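Local coordinates for CBS domain-containing protein CBSX2 (PDB 3SL7), which regulates the thioredoxin system of the chloroplast as a CBS-pair protein and thereby modulates plant development, at the interface of chains A and B. Sequence-based numbering; all coordinates share one arbitrary frame. Chains: chain A/B, CBS domain-containing protein CBSX2.

Contact 1: the interface of chains A and B. Residues chain A 82-83, 85-86, 88; chain B 117-118, 121-122, 150, 153.
A mixed interface, apolar within and water-bridged at its rim, joins A:Phe85 to B:Val150, B:Leu117 and B:Glu118 and helps hold the two copies of the deposited dimer together; such pairing is common among CBS-pair proteins. The ring of A:Phe85 is carried toward chain B by a CG anti to the backbone N (chi1 -166°). B:Val150 meets it at the edge, in the ring plane, with CG1 3.4 Å from A:Phe85 CD1. That same methyl is shared: A:Leu88 CD2 lies 3.5 Å from B:Val150 CG1, and the indole carbon A:Trp82 CH2 lies 3.6 Å from it. Farther along the phenyl ring, B:Leu117 CD2 touches CE1 and CZ. The B:Glu118 side chain runs across that of A:Phe85 at about a right angle, its carboxylate plane turned 39° from the ring, with B:Glu118 CG 3.8 Å from A:Phe85 CD2. B:Ala121 covers the CB end.

The patch illustrates how polar groups can be matched across an interface without direct bonds. Water 1 links the amide N of A:Phe85 (2.7 Å) to the carbonyl O of B:Glu118. Water 2, 2.8 Å from the carboxylate oxygen B:Glu118 OE1, also meets A:Asn86 N, and water 3 joins A:Asn86 OD1 to B:Glu118 OE2. A carboxylate facing the start of a helix in this way may be stabilised by the helix dipole. In the fold, the first turn of A helix 85-93 sits against B helices 117-124 and 147-158.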
ATOM      1  N   TRP A  82       9.715 -11.642   6.601  1.00 61.74           N
ATOM      2  CA  TRP A  82       9.213 -12.989   6.876  1.00 56.44           C
ATOM      3  C   TRP A  82       8.793 -13.683   5.582  1.00 51.42           C
ATOM      4  O   TRP A  82       8.251 -13.046   4.676  1.00 58.25           O
ATOM      5  CB  TRP A  82       8.038 -12.950   7.857  1.00 40.99           C
ATOM      6  CG  TRP A  82       6.882 -12.097   7.408  1.00 43.46           C
ATOM      7  CD1 TRP A  82       6.748 -10.752   7.581  1.00 52.35           C
ATOM      8  CD2 TRP A  82       5.695 -12.531   6.722  1.00 45.87           C
ATOM      9  NE1 TRP A  82       5.559 -10.316   7.048  1.00 43.93           N
ATOM     10  CE2 TRP A  82       4.892 -11.387   6.514  1.00 45.18           C
ATOM     11  CE3 TRP A  82       5.235 -13.773   6.265  1.00 38.25           C
ATOM     12  CZ2 TRP A  82       3.651 -11.445   5.869  1.00 42.24           C
ATOM     13  CZ3 TRP A  82       3.998 -13.828   5.622  1.00 39.77           C
ATOM     14  CH2 TRP A  82       3.226 -12.667   5.428  1.00 42.39           C
ATOM     15  N   LYS A  83       9.047 -14.984   5.498  1.00 46.41           N
ATOM     16  CA  LYS A  83       8.777 -15.734   4.276  1.00 57.01           C
ATOM     17  C   LYS A  83       7.777 -16.868   4.486  1.00 65.28           C
ATOM     18  O   LYS A  83       7.282 -17.459   3.523  1.00 56.84           O
ATOM     19  CB  LYS A  83      10.081 -16.258   3.670  1.00 72.37           C
ATOM     20  CG  LYS A  83      10.998 -15.156   3.141  1.00 75.85           C
ATOM     21  CD  LYS A  83      12.367 -15.190   3.812  1.00 91.87           C
ATOM     22  CE  LYS A  83      13.101 -16.489   3.510  1.00103.70           C
ATOM     23  NZ  LYS A  83      14.452 -16.526   4.136  1.00106.81           N
ATOM     24  N   PHE A  85       4.456 -18.203   7.428  1.00 32.11           N
ATOM     25  CA  PHE A  85       3.631 -17.822   8.567  1.00 26.70           C
ATOM     26  C   PHE A  85       4.310 -18.130   9.898  1.00 35.50           C
ATOM     27  O   PHE A  85       4.203 -17.366  10.864  1.00 31.98           O
ATOM     28  CB  PHE A  85       2.259 -18.492   8.493  1.00 30.50           C
ATOM     29  CG  PHE A  85       1.259 -17.903   9.438  1.00 34.27           C
ATOM     30  CD1 PHE A  85       0.696 -16.658   9.176  1.00 32.90           C
ATOM     31  CD2 PHE A  85       0.886 -18.577  10.589  1.00 38.28           C
ATOM     32  CE1 PHE A  85      -0.216 -16.094  10.042  1.00 30.59           C
ATOM     33  CE2 PHE A  85      -0.030 -18.019  11.465  1.00 37.02           C
ATOM     34  CZ  PHE A  85      -0.584 -16.775  11.189  1.00 39.83           C
ATOM     35  N   ASN A  86       5.004 -19.261   9.965  1.00 28.04           N
ATOM     36  CA  ASN A  86       5.719 -19.596  11.186  1.00 31.42           C
ATOM     37  C   ASN A  86       6.784 -18.555  11.552  1.00 35.67           C
ATOM     38  O   ASN A  86       6.907 -18.172  12.716  1.00 34.18           O
ATOM     39  CB  ASN A  86       6.327 -20.997  11.088  1.00 41.56           C
ATOM     40  CG  ASN A  86       6.798 -21.508  12.423  1.00 68.37           C
ATOM     41  OD1 ASN A  86       6.001 -21.981  13.234  1.00 83.44           O
ATOM     42  ND2 ASN A  86       8.096 -21.407  12.667  1.00 73.16           N
ATOM     43  N   LEU A  88       6.740 -15.460  10.641  1.00 36.80           N
ATOM     44  CA  LEU A  88       5.971 -14.279  11.001  1.00 38.81           C
ATOM     45  C   LEU A  88       5.514 -14.348  12.453  1.00 45.75           C
ATOM     46  O   LEU A  88       5.645 -13.376  13.201  1.00 39.68           O
ATOM     47  CB  LEU A  88       4.761 -14.135  10.082  1.00 29.26           C
ATOM     48  CG  LEU A  88       3.827 -12.980  10.435  1.00 30.05           C
ATOM     49  CD1 LEU A  88       4.585 -11.649  10.384  1.00 31.95           C
ATOM     50  CD2 LEU A  88       2.646 -12.957   9.483  1.00 29.59           C
TER
ATOM     51  N   LEU B 117      -4.113 -21.332   6.147  1.00 37.45           N
ATOM     52  CA  LEU B 117      -3.514 -20.004   6.231  1.00 32.16           C
ATOM     53  C   LEU B 117      -2.008 -20.044   5.980  1.00 32.93           C
ATOM     54  O   LEU B 117      -1.470 -19.193   5.268  1.00 33.75           O
ATOM     55  CB  LEU B 117      -3.817 -19.348   7.586  1.00 28.62           C
ATOM     56  CG  LEU B 117      -3.362 -17.889   7.698  1.00 30.61           C
ATOM     57  CD1 LEU B 117      -4.076 -17.000   6.673  1.00 38.84           C
ATOM     58  CD2 LEU B 117      -3.591 -17.370   9.100  1.00 41.76           C
ATOM     59  N   GLU B 118      -1.324 -21.017   6.573  1.00 27.75           N
ATOM     60  CA  GLU B 118       0.130 -21.104   6.437  1.00 29.54           C
ATOM     61  C   GLU B 118       0.544 -21.372   4.988  1.00 32.37           C
ATOM     62  O   GLU B 118       1.511 -20.793   4.496  1.00 31.98           O
ATOM     63  CB  GLU B 118       0.725 -22.157   7.393  1.00 26.73           C
ATOM     64  CG  GLU B 118       0.366 -21.905   8.851  1.00 35.19           C
ATOM     65  CD  GLU B 118       1.341 -22.533   9.828  1.00 52.30           C
ATOM     66  OE1 GLU B 118       2.471 -22.871   9.414  1.00 52.39           O
ATOM     67  OE2 GLU B 118       0.975 -22.690  11.013  1.00 78.11           O
ATOM     68  N   ALA B 121      -0.010 -18.160   3.144  1.00 25.09           N
ATOM     69  CA  ALA B 121       1.003 -17.162   3.500  1.00 32.27           C
ATOM     70  C   ALA B 121       2.267 -17.335   2.655  1.00 31.66           C
ATOM     71  O   ALA B 121       2.840 -16.363   2.144  1.00 34.43           O
ATOM     72  CB  ALA B 121       1.334 -17.232   4.996  1.00 26.04           C
ATOM     73  N   ARG B 122       2.690 -18.580   2.517  1.00 28.10           N
ATOM     74  CA  ARG B 122       3.830 -18.956   1.696  1.00 34.50           C
ATOM     75  C   ARG B 122       3.645 -18.460   0.253  1.00 29.85           C
ATOM     76  O   ARG B 122       4.562 -17.900  -0.352  1.00 34.07           O
ATOM     77  CB  ARG B 122       3.950 -20.484   1.714  1.00 37.76           C
ATOM     78  CG  ARG B 122       5.349 -21.033   1.572  1.00 66.67           C
ATOM     79  CD  ARG B 122       5.407 -22.471   2.089  1.00 58.12           C
ATOM     80  NE  ARG B 122       5.039 -22.524   3.495  1.00 62.80           N
ATOM     81  CZ  ARG B 122       5.213 -23.577   4.273  1.00 64.09           C
ATOM     82  NH1 ARG B 122       5.742 -24.683   3.774  1.00 96.70           N
ATOM     83  NH2 ARG B 122       4.849 -23.526   5.544  1.00 58.76           N
ATOM     84  N   VAL B 150      -2.345 -11.226   6.576  1.00 23.24           N
ATOM     85  CA  VAL B 150      -1.610 -12.307   7.226  1.00 24.87           C
ATOM     86  C   VAL B 150      -0.969 -11.786   8.496  1.00 32.84           C
ATOM     87  O   VAL B 150      -0.975 -12.467   9.506  1.00 27.88           O
ATOM     88  CB  VAL B 150      -0.545 -12.909   6.303  1.00 27.36           C
ATOM     89  CG1 VAL B 150       0.298 -13.962   7.065  1.00 24.66           C
ATOM     90  CG2 VAL B 150      -1.216 -13.529   5.075  1.00 28.86           C
ATOM     91  N   ALA B 153      -3.555 -11.584  11.086  1.00 36.13           N
ATOM     92  CA  ALA B 153      -3.834 -12.905  11.642  1.00 34.04           C
ATOM     93  C   ALA B 153      -2.835 -13.279  12.735  1.00 40.93           C
ATOM     94  O   ALA B 153      -3.226 -13.698  13.825  1.00 47.59           O
ATOM     95  CB  ALA B 153      -3.832 -13.950  10.545  1.00 35.03           C
TER
HETATM   96  O   HOH W   1       3.799 -20.274   5.867  1.00 23.99           O
HETATM   97  O   HOH W   2       4.693 -21.621   8.204  1.00 33.27           O
HETATM   98  O   HOH W   3       3.014 -21.507  12.561  1.00 45.17           O

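Contact 2: the interface of chains A and B. Residues chain A 125, 147, 150-151; chain B 59, 81-82.
B:Trp82 sits in an extended stretch of loop (psi 150°), which presents its indole to the first turns of A helix 147-159, where A:Arg147, A:Val150 and A:Val151 meet it. The central pair is a cation-pi stack. A:Arg147 and B:Trp82 reach toward each other tip to tip, and the arginine chain is bent at chi3 (55°), which folds its end over one face of the indole. Guanidinium and ring planes lie 22° apart, nearly parallel. A:Arg147 NH1 is 3.6 Å from the centroid of the six-membered ring of B:Trp82. The central carbon CZ of A:Arg147 is 3.5 Å from B:Trp82 CZ2. Although A:Arg147 NH2 approaches B:Trp82 NE1 to 3.1 Å, the indole N-H is not directed at it, and no hydrogen bond forms.

Valines approach the rim of the indole from the other side of its plane: A:Val150 puts CG1 3.7 Å from B:Trp82 CH2, and A:Val151 puts CG2 3.8 Å from B:Trp82 CZ2. The aromatic ring is thus held between a probably cationic group and aliphatic methyls, a worked example of how an interface tryptophan can serve both kinds of neighbour. Within chain B, the hydroxyl OG1 of B:Thr81 donates to the carbonyl O of B:Leu59 (2.7 Å), tying the residue before B:Trp82 back to its own chain. On the arginine side, A:Leu125 CD1 abuts the guanidinium edge in plane, and its other methyl, CD2, lies 3.5 Å from the carbonyl O of B:Trp82.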
ATOM      1  N   LEU A 125      11.772   9.163  -4.454  1.00 45.72           N
ATOM      2  CA  LEU A 125      12.539   7.997  -4.861  1.00 42.98           C
ATOM      3  C   LEU A 125      13.902   7.898  -4.181  1.00 53.58           C
ATOM      4  O   LEU A 125      14.603   6.901  -4.336  1.00 51.43           O
ATOM      5  CB  LEU A 125      12.704   7.988  -6.380  1.00 55.81           C
ATOM      6  CG  LEU A 125      11.427   7.827  -7.215  1.00 72.37           C
ATOM      7  CD1 LEU A 125      10.446   8.939  -6.946  1.00 62.59           C
ATOM      8  CD2 LEU A 125      11.757   7.770  -8.695  1.00 85.91           C
ATOM      9  N   ARG A 147       3.731   8.314  -3.486  1.00 26.72           N
ATOM     10  CA  ARG A 147       3.843   8.112  -4.922  1.00 28.21           C
ATOM     11  C   ARG A 147       2.464   8.195  -5.560  1.00 36.69           C
ATOM     12  O   ARG A 147       2.304   8.751  -6.648  1.00 34.28           O
ATOM     13  CB  ARG A 147       4.511   6.776  -5.235  1.00 32.75           C
ATOM     14  CG  ARG A 147       6.014   6.776  -5.002  1.00 48.89           C
ATOM     15  CD  ARG A 147       6.608   5.390  -5.223  1.00 69.37           C
ATOM     16  NE  ARG A 147       6.291   4.852  -6.545  1.00 78.59           N
ATOM     17  CZ  ARG A 147       6.890   5.234  -7.671  1.00 83.17           C
ATOM     18  NH1 ARG A 147       7.832   6.172  -7.641  1.00 78.09           N
ATOM     19  NH2 ARG A 147       6.544   4.684  -8.830  1.00 72.70           N
ATOM     20  N   VAL A 150       1.472  11.647  -6.265  1.00 32.23           N
ATOM     21  CA  VAL A 150       2.178  12.203  -7.414  1.00 27.40           C
ATOM     22  C   VAL A 150       1.534  11.711  -8.700  1.00 33.91           C
ATOM     23  O   VAL A 150       1.359  12.468  -9.646  1.00 29.63           O
ATOM     24  CB  VAL A 150       3.683  11.852  -7.390  1.00 29.86           C
ATOM     25  CG1 VAL A 150       4.365  12.338  -8.665  1.00 22.10           C
ATOM     26  CG2 VAL A 150       4.351  12.458  -6.153  1.00 29.65           C
ATOM     27  N   VAL A 151       1.158  10.441  -8.736  1.00 26.60           N
ATOM     28  CA  VAL A 151       0.445   9.919  -9.896  1.00 26.92           C
ATOM     29  C   VAL A 151      -0.898  10.647 -10.073  1.00 29.83           C
ATOM     30  O   VAL A 151      -1.294  11.015 -11.182  1.00 29.51           O
ATOM     31  CB  VAL A 151       0.221   8.418  -9.761  1.00 34.09           C
ATOM     32  CG1 VAL A 151      -0.644   7.891 -10.915  1.00 36.81           C
ATOM     33  CG2 VAL A 151       1.567   7.705  -9.697  1.00 28.53           C
TER
ATOM     34  N   LEU B  59       1.778   1.474 -15.651  1.00 31.90           N
ATOM     35  CA  LEU B  59       2.792   2.501 -15.903  1.00 33.10           C
ATOM     36  C   LEU B  59       4.122   1.867 -16.278  1.00 41.07           C
ATOM     37  O   LEU B  59       5.168   2.262 -15.765  1.00 49.22           O
ATOM     38  CB  LEU B  59       2.998   3.370 -14.662  1.00 29.65           C
ATOM     39  CG  LEU B  59       1.762   4.115 -14.166  1.00 44.19           C
ATOM     40  CD1 LEU B  59       2.014   4.729 -12.793  1.00 39.61           C
ATOM     41  CD2 LEU B  59       1.326   5.164 -15.168  1.00 31.28           C
ATOM     42  N   THR B  81       8.449   2.424 -11.617  1.00 80.68           N
ATOM     43  CA  THR B  81       8.965   2.547 -12.975  1.00 59.11           C
ATOM     44  C   THR B  81       9.525   3.942 -13.224  1.00 76.63           C
ATOM     45  O   THR B  81      10.736   4.121 -13.351  1.00 95.02           O
ATOM     46  CB  THR B  81       7.878   2.246 -14.021  1.00 20.00           C
ATOM     47  OG1 THR B  81       6.584   2.462 -13.446  1.00 20.00           O
ATOM     48  CG2 THR B  81       7.982   0.805 -14.497  1.00 20.00           C
ATOM     49  N   TRP B  82       8.636   4.926 -13.290  1.00 67.30           N
ATOM     50  CA  TRP B  82       9.040   6.309 -13.509  1.00 53.84           C
ATOM     51  C   TRP B  82       9.969   6.787 -12.400  1.00 51.97           C
ATOM     52  O   TRP B  82       9.876   6.331 -11.262  1.00 57.08           O
ATOM     53  CB  TRP B  82       7.812   7.216 -13.591  1.00 43.93           C
ATOM     54  CG  TRP B  82       6.857   7.038 -12.453  1.00 42.61           C
ATOM     55  CD1 TRP B  82       5.925   6.052 -12.312  1.00 40.19           C
ATOM     56  CD2 TRP B  82       6.738   7.870 -11.294  1.00 42.10           C
ATOM     57  NE1 TRP B  82       5.233   6.218 -11.138  1.00 41.54           N
ATOM     58  CE2 TRP B  82       5.714   7.328 -10.494  1.00 45.43           C
ATOM     59  CE3 TRP B  82       7.399   9.021 -10.855  1.00 36.24           C
ATOM     60  CZ2 TRP B  82       5.335   7.896  -9.281  1.00 41.91           C
ATOM     61  CZ3 TRP B  82       7.021   9.584  -9.652  1.00 37.49           C
ATOM     62  CH2 TRP B  82       5.999   9.021  -8.878  1.00 42.70           C
TER

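Contact 3: the interface of chains A and B. Residues chain A 29-30, 33, 59, 82, 88, 92; chain B 148, 151-152, 155.
At the apolar centre A:Val33 meets B:Val151 and A:Ile92 meets B:Leu155, forming a helix-to-helix interface of the deposited dimer. The isopropyl groups of the two valines cross at a slant, with CG1 of A:Val33 3.7 Å from CG1 of B:Val151. With CG1 anti to the backbone N (chi1 175°), B:Val151 points CG1 at A:Val33 and CG2 at the indole of A:Trp82, 4.0 Å from CZ2. A:Leu88 CD2 adds a contact to the backbone CA of B:Val151.

B:Leu155 likewise divides its methyls between two elements of chain A. B:Leu155 CD1 lies 3.7 Å from A:Leu29 CB. On the other branch, B:Leu155 CD2 is 3.7 Å from A:Ile92 CD1, the isoleucine crossing it at about a right angle. An alanine at B:Leu155 would probably open a gap between A:Leu29 and A:Ile92, leaving both without the methyls they pack on.

Toward the polar rim, the carbonyl O of B:Gly148 rests 3.5 Å from A:Val33 CG1; the lack of a side chain probably eases this approach of the helix backbone. A:Val33 CG2 packs on the aliphatic stem of B:Arg152, 3.9 Å from CB, and the stem runs extended from CG to NE, carrying the guanidinium beyond the valine. No polar atoms bond directly across the patch. In the fold, B helix 147-158 lies against A helices 25-35 and 85-93, touching both.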
ATOM      1  N   LEU A  29       1.861  -2.064  14.385  1.00 35.12           N
ATOM      2  CA  LEU A  29       1.534  -3.113  13.421  1.00 34.11           C
ATOM      3  C   LEU A  29       0.033  -3.163  13.157  1.00 37.93           C
ATOM      4  O   LEU A  29      -0.395  -3.252  12.010  1.00 36.96           O
ATOM      5  CB  LEU A  29       2.032  -4.479  13.908  1.00 31.07           C
ATOM      6  CG  LEU A  29       3.528  -4.738  13.749  1.00 36.25           C
ATOM      7  CD1 LEU A  29       3.945  -6.016  14.482  1.00 36.60           C
ATOM      8  CD2 LEU A  29       3.917  -4.797  12.288  1.00 42.10           C
ATOM      9  N   GLU A  30      -0.764  -3.092  14.222  1.00 34.65           N
ATOM     10  CA  GLU A  30      -2.221  -3.124  14.089  1.00 43.49           C
ATOM     11  C   GLU A  30      -2.716  -1.960  13.226  1.00 34.49           C
ATOM     12  O   GLU A  30      -3.585  -2.130  12.366  1.00 36.10           O
ATOM     13  CB  GLU A  30      -2.898  -3.090  15.464  1.00 39.44           C
ATOM     14  CG  GLU A  30      -4.337  -3.593  15.452  1.00 81.03           C
ATOM     15  CD  GLU A  30      -4.955  -3.642  16.836  1.00104.66           C
ATOM     16  OE1 GLU A  30      -6.193  -3.786  16.929  1.00118.66           O
ATOM     17  OE2 GLU A  30      -4.203  -3.538  17.829  1.00106.39           O
ATOM     18  N   VAL A  33      -1.919  -2.527   9.517  1.00 33.32           N
ATOM     19  CA  VAL A  33      -2.786  -3.492   8.847  1.00 40.32           C
ATOM     20  C   VAL A  33      -4.224  -2.995   8.754  1.00 34.37           C
ATOM     21  O   VAL A  33      -4.907  -3.258   7.772  1.00 41.26           O
ATOM     22  CB  VAL A  33      -2.731  -4.923   9.490  1.00 43.21           C
ATOM     23  CG1 VAL A  33      -1.297  -5.387   9.619  1.00 40.62           C
ATOM     24  CG2 VAL A  33      -3.434  -4.954  10.838  1.00 44.28           C
ATOM     25  N   LEU A  59       9.017  -5.465  11.776  1.00 34.31           N
ATOM     26  CA  LEU A  59       9.078  -6.926  11.680  1.00 36.18           C
ATOM     27  C   LEU A  59      10.457  -7.439  11.277  1.00 35.18           C
ATOM     28  O   LEU A  59      10.577  -8.481  10.649  1.00 71.19           O
ATOM     29  CB  LEU A  59       8.025  -7.442  10.695  1.00 33.66           C
ATOM     30  CG  LEU A  59       6.585  -7.264  11.174  1.00 39.03           C
ATOM     31  CD1 LEU A  59       5.612  -7.527  10.047  1.00 59.32           C
ATOM     32  CD2 LEU A  59       6.299  -8.163  12.371  1.00 40.74           C
ATOM     33  N   TRP A  82       9.715 -11.642   6.601  1.00 61.74           N
ATOM     34  CA  TRP A  82       9.213 -12.989   6.876  1.00 56.44           C
ATOM     35  C   TRP A  82       8.793 -13.683   5.582  1.00 51.42           C
ATOM     36  O   TRP A  82       8.251 -13.046   4.676  1.00 58.25           O
ATOM     37  CB  TRP A  82       8.038 -12.950   7.857  1.00 40.99           C
ATOM     38  CG  TRP A  82       6.882 -12.097   7.408  1.00 43.46           C
ATOM     39  CD1 TRP A  82       6.748 -10.752   7.581  1.00 52.35           C
ATOM     40  CD2 TRP A  82       5.695 -12.531   6.722  1.00 45.87           C
ATOM     41  NE1 TRP A  82       5.559 -10.316   7.048  1.00 43.93           N
ATOM     42  CE2 TRP A  82       4.892 -11.387   6.514  1.00 45.18           C
ATOM     43  CE3 TRP A  82       5.235 -13.773   6.265  1.00 38.25           C
ATOM     44  CZ2 TRP A  82       3.651 -11.445   5.869  1.00 42.24           C
ATOM     45  CZ3 TRP A  82       3.998 -13.828   5.622  1.00 39.77           C
ATOM     46  CH2 TRP A  82       3.226 -12.667   5.428  1.00 42.39           C
ATOM     47  N   LEU A  88       6.740 -15.460  10.641  1.00 36.80           N
ATOM     48  CA  LEU A  88       5.971 -14.279  11.001  1.00 38.81           C
ATOM     49  C   LEU A  88       5.514 -14.348  12.453  1.00 45.75           C
ATOM     50  O   LEU A  88       5.645 -13.376  13.201  1.00 39.68           O
ATOM     51  CB  LEU A  88       4.761 -14.135  10.082  1.00 29.26           C
ATOM     52  CG  LEU A  88       3.827 -12.980  10.435  1.00 30.05           C
ATOM     53  CD1 LEU A  88       4.585 -11.649  10.384  1.00 31.95           C
ATOM     54  CD2 LEU A  88       2.646 -12.957   9.483  1.00 29.59           C
ATOM     55  N   ILE A  92       6.198 -11.809  15.441  1.00 36.93           N
ATOM     56  CA  ILE A  92       5.117 -11.218  16.216  1.00 37.65           C
ATOM     57  C   ILE A  92       5.287 -11.522  17.702  1.00 49.71           C
ATOM     58  O   ILE A  92       4.962 -10.697  18.551  1.00 55.17           O
ATOM     59  CB  ILE A  92       3.736 -11.696  15.742  1.00 46.77           C
ATOM     60  CG1 ILE A  92       3.450 -11.170  14.333  1.00 44.59           C
ATOM     61  CG2 ILE A  92       2.649 -11.211  16.698  1.00 43.06           C
ATOM     62  CD1 ILE A  92       3.319  -9.683  14.291  1.00 29.84           C
TER
ATOM     63  N   GLY B 148      -0.815  -7.789   4.603  1.00 30.27           N
ATOM     64  CA  GLY B 148      -1.406  -7.132   5.752  1.00 30.52           C
ATOM     65  C   GLY B 148      -2.419  -8.002   6.468  1.00 26.78           C
ATOM     66  O   GLY B 148      -2.482  -8.005   7.697  1.00 29.31           O
ATOM     67  N   VAL B 151      -0.433 -10.569   8.459  1.00 30.33           N
ATOM     68  CA  VAL B 151       0.106  -9.971   9.672  1.00 27.61           C
ATOM     69  C   VAL B 151      -1.002  -9.800  10.716  1.00 28.83           C
ATOM     70  O   VAL B 151      -0.808 -10.078  11.898  1.00 33.73           O
ATOM     71  CB  VAL B 151       0.774  -8.620   9.381  1.00 33.65           C
ATOM     72  CG1 VAL B 151       1.210  -7.957  10.676  1.00 37.70           C
ATOM     73  CG2 VAL B 151       1.953  -8.816   8.437  1.00 28.77           C
ATOM     74  N   ARG B 152      -2.165  -9.336  10.272  1.00 33.55           N
ATOM     75  CA  ARG B 152      -3.303  -9.168  11.163  1.00 40.83           C
ATOM     76  C   ARG B 152      -3.647 -10.493  11.837  1.00 39.58           C
ATOM     77  O   ARG B 152      -3.979 -10.531  13.022  1.00 41.68           O
ATOM     78  CB  ARG B 152      -4.499  -8.627  10.385  1.00 35.23           C
ATOM     79  CG  ARG B 152      -5.709  -8.287  11.225  1.00 43.54           C
ATOM     80  CD  ARG B 152      -6.725  -7.544  10.369  1.00 55.17           C
ATOM     81  NE  ARG B 152      -8.016  -7.421  11.030  1.00 83.98           N
ATOM     82  CZ  ARG B 152      -8.928  -8.385  11.059  1.00 85.93           C
ATOM     83  NH1 ARG B 152      -8.685  -9.545  10.464  1.00 64.58           N
ATOM     84  NH2 ARG B 152     -10.081  -8.192  11.687  1.00 98.41           N
ATOM     85  N   LEU B 155      -1.118 -11.334  14.547  1.00 36.07           N
ATOM     86  CA  LEU B 155      -1.389 -10.468  15.691  1.00 38.91           C
ATOM     87  C   LEU B 155      -2.571 -10.956  16.508  1.00 47.48           C
ATOM     88  O   LEU B 155      -2.506 -11.018  17.735  1.00 48.82           O
ATOM     89  CB  LEU B 155      -1.634  -9.024  15.229  1.00 43.82           C
ATOM     90  CG  LEU B 155      -0.298  -8.347  14.899  1.00 48.78           C
ATOM     91  CD1 LEU B 155      -0.331  -7.282  13.807  1.00 60.85           C
ATOM     92  CD2 LEU B 155       0.544  -7.954  16.115  1.00 44.24           C
TER

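Contact 1 and contact 3 adjoin, their C-alpha centres about 9 Å apart; they share A:Trp82 and A:Leu88 and use neighbouring faces of B helix 147-158, so together they make one continuous surface. Contact 2 lies about 29 Å from contact 1 and 27 Å from contact 3, at the opposite end of the two-fold interface, where the exchanged chains bring the tryptophan of chain B to the last helix of chain A. Each end therefore pairs the same kinds of element, and this repetition illustrates how one tryptophan loop and one terminal helix, used twice, could close the two-fold pair seen in the crystal.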